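Local coordinates for protein enzyme subtilase SubTY from Bacillus sp. TY145 (Bacillus sp., PDB 5FFN) that probably hydrolyses peptide bonds in proteins as a subtilisin-like serine endopeptidase and carries bound calcium and sodium ions, at residues A[53-58]-A[117-122]. Residues are numbered along the deposited sequence; the frame is centred on the assembly and turned at random.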
loop_
_atom_site.group_PDB
_atom_site.type_symbol
_atom_site.label_atom_id
_atom_site.label_comp_id
_atom_site.label_asym_id
_atom_site.label_seq_id
_atom_site.Cartn_x
_atom_site.Cartn_y
_atom_site.Cartn_z
ATOM N N LYS A 53 17.392 6.694 0.589
ATOM C CA LYS A 53 17.461 7.864 -0.275
ATOM C C LYS A 53 16.213 8.745 -0.124
ATOM O O LYS A 53 15.137 8.247 0.214
ATOM C CB LYS A 53 17.623 7.456 -1.745
ATOM C CG LYS A 53 18.876 6.658 -2.023
ATOM C CD LYS A 53 19.039 6.249 -3.457
ATOM C CE LYS A 53 20.431 5.647 -3.681
ATOM N NZ LYS A 53 20.536 4.845 -4.863
ATOM N N ASP A 54 16.390 10.056 -0.351
ATOM C CA ASP A 54 15.331 11.031 -0.113
ATOM C C ASP A 54 15.137 11.878 -1.363
ATOM O O ASP A 54 16.082 12.535 -1.843
ATOM C CB ASP A 54 15.688 11.900 1.110
ATOM C CG ASP A 54 14.552 12.801 1.586
ATOM O OD1 ASP A 54 13.492 12.964 0.907
ATOM O OD2 ASP A 54 14.733 13.363 2.681
ATOM N N PHE A 55 13.902 11.841 -1.891
ATOM C CA PHE A 55 13.523 12.538 -3.107
ATOM C C PHE A 55 12.701 13.791 -2.837
ATOM O O PHE A 55 12.233 14.441 -3.785
ATOM C CB PHE A 55 12.733 11.585 -4.014
ATOM C CG PHE A 55 13.566 10.430 -4.524
ATOM C CD1 PHE A 55 13.815 9.339 -3.715
ATOM C CD2 PHE A 55 14.109 10.443 -5.771
ATOM C CE1 PHE A 55 14.598 8.260 -4.186
ATOM C CE2 PHE A 55 14.900 9.390 -6.231
ATOM C CZ PHE A 55 15.135 8.295 -5.411
ATOM N N THR A 56 12.558 14.150 -1.573
ATOM C CA THR A 56 11.666 15.232 -1.167
ATOM C C THR A 56 12.372 16.574 -0.856
ATOM O O THR A 56 11.707 17.549 -0.521
ATOM C CB THR A 56 10.791 14.838 0.035
ATOM O OG1 THR A 56 11.573 14.756 1.228
ATOM C CG2 THR A 56 10.037 13.460 -0.193
ATOM N N GLN A 57 13.696 16.626 -0.936
ATOM C CA GLN A 57 14.417 17.835 -0.502
ATOM C C GLN A 57 14.674 18.751 -1.689
ATOM O O GLN A 57 14.369 18.405 -2.832
ATOM C CB GLN A 57 15.725 17.467 0.200
ATOM C CG GLN A 57 15.547 16.510 1.358
ATOM C CD GLN A 57 16.851 16.272 2.138
ATOM O OE1 GLN A 57 17.764 17.113 2.092
ATOM N NE2 GLN A 57 16.932 15.147 2.882
ATOM N N SER A 58 15.245 19.935 -1.422
ATOM C CA SER A 58 15.561 20.904 -2.487
ATOM C C SER A 58 16.507 20.251 -3.494
ATOM O O SER A 58 16.306 20.336 -4.693
ATOM C CB SER A 58 16.182 22.177 -1.893
ATOM O OG SER A 58 15.841 22.270 -0.516
ATOM N N ILE A 117 7.789 11.178 -6.634
ATOM C CA ILE A 117 7.408 9.785 -6.758
ATOM C C ILE A 117 7.874 9.199 -8.086
ATOM O O ILE A 117 8.457 8.103 -8.128
ATOM C CB ILE A 117 5.897 9.588 -6.528
ATOM C CG1 ILE A 117 5.536 9.932 -5.057
ATOM C CG2 ILE A 117 5.479 8.135 -6.888
ATOM C CD1 ILE A 117 4.306 10.671 -4.848
ATOM N N ALA A 118 7.602 9.901 -9.182
ATOM C CA ALA A 118 8.017 9.422 -10.490
ATOM C C ALA A 118 9.531 9.262 -10.578
ATOM O O ALA A 118 10.039 8.243 -11.076
ATOM C CB ALA A 118 7.475 10.333 -11.596
ATOM N N ALA A 119 10.253 10.232 -10.046
ATOM C CA ALA A 119 11.731 10.178 -10.049
ATOM C C ALA A 119 12.231 8.965 -9.267
ATOM O O ALA A 119 13.132 8.224 -9.735
ATOM C CB ALA A 119 12.270 11.410 -9.511
ATOM N N ALA A 120 11.589 8.714 -8.130
ATOM C CA ALA A 120 11.944 7.614 -7.253
ATOM C C ALA A 120 11.704 6.242 -7.924
ATOM O O ALA A 120 12.565 5.369 -7.868
ATOM C CB ALA A 120 11.217 7.713 -5.953
ATOM N N ILE A 121 10.574 6.085 -8.603
ATOM C CA ILE A 121 10.249 4.836 -9.359
ATOM C C ILE A 121 11.283 4.533 -10.450
ATOM O O ILE A 121 11.818 3.437 -10.551
ATOM C CB ILE A 121 8.842 4.923 -9.987
ATOM C CG1 ILE A 121 7.789 5.073 -8.895
ATOM C CG2 ILE A 121 8.540 3.681 -10.835
ATOM C CD1 ILE A 121 6.425 5.540 -9.428
ATOM N N ARG A 122 11.572 5.546 -11.262
ATOM C CA ARG A 122 12.598 5.435 -12.294
ATOM C C ARG A 122 13.970 5.098 -11.726
ATOM O O ARG A 122 14.679 4.270 -12.305
ATOM C CB ARG A 122 12.668 6.711 -13.115
ATOM C CG ARG A 122 11.408 6.930 -13.891
ATOM C CD ARG A 122 11.436 8.211 -14.693
ATOM N NE ARG A 122 10.405 8.182 -15.718
ATOM C CZ ARG A 122 10.552 7.669 -16.942
ATOM N NH1 ARG A 122 11.695 7.174 -17.344
ATOM N NH2 ARG A 122 9.528 7.698 -17.773
#
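Phe55 lays one face of its ring on Ala120, and this CH-pi contact is the heart of the meeting. The methyl CB of Ala120 stands 3.7 Å from the ring centroid and only 6° off the normal, almost exactly over the middle. Over the same face, CE2 of Phe55 also lies 3.6 Å from Ala120 CA, so the ring reaches the helix backbone. With CG beside the backbone N and anti to the carbonyl carbon (chi1 -66°), the ring leaves the loop for the helix. Ala119 adds a looser apolar touch, its CB 4.3 Å from Phe55 CD2.

The side-chain hydrogen bonds stay within 53-58, and Asp54, Thr56 and Gln57 do not touch 117-122. Asp54 OD1 takes two donors: the backbone N of Thr56 at 2.9 Å, which makes an Asx turn, and Thr56 OG1 at 2.6 Å on the syn side. Asp54 OD2 receives Gln57 NE2 at 2.8 Å, nearly straight (173°) but from above the carboxylate plane. OD1 thus ties the backbone of the turn just beyond Phe55, while OD2 holds the Gln57 side chain.

In the alpha/beta subtilase fold, the contact joins the loop just after strand 49-54 to helix 114-131. Tyr103 of neighbouring strand 99-104 and Leu61 also meet the Phe55 ring, while Ile121 packs elsewhere, on strand 134-142 and helix 148-159.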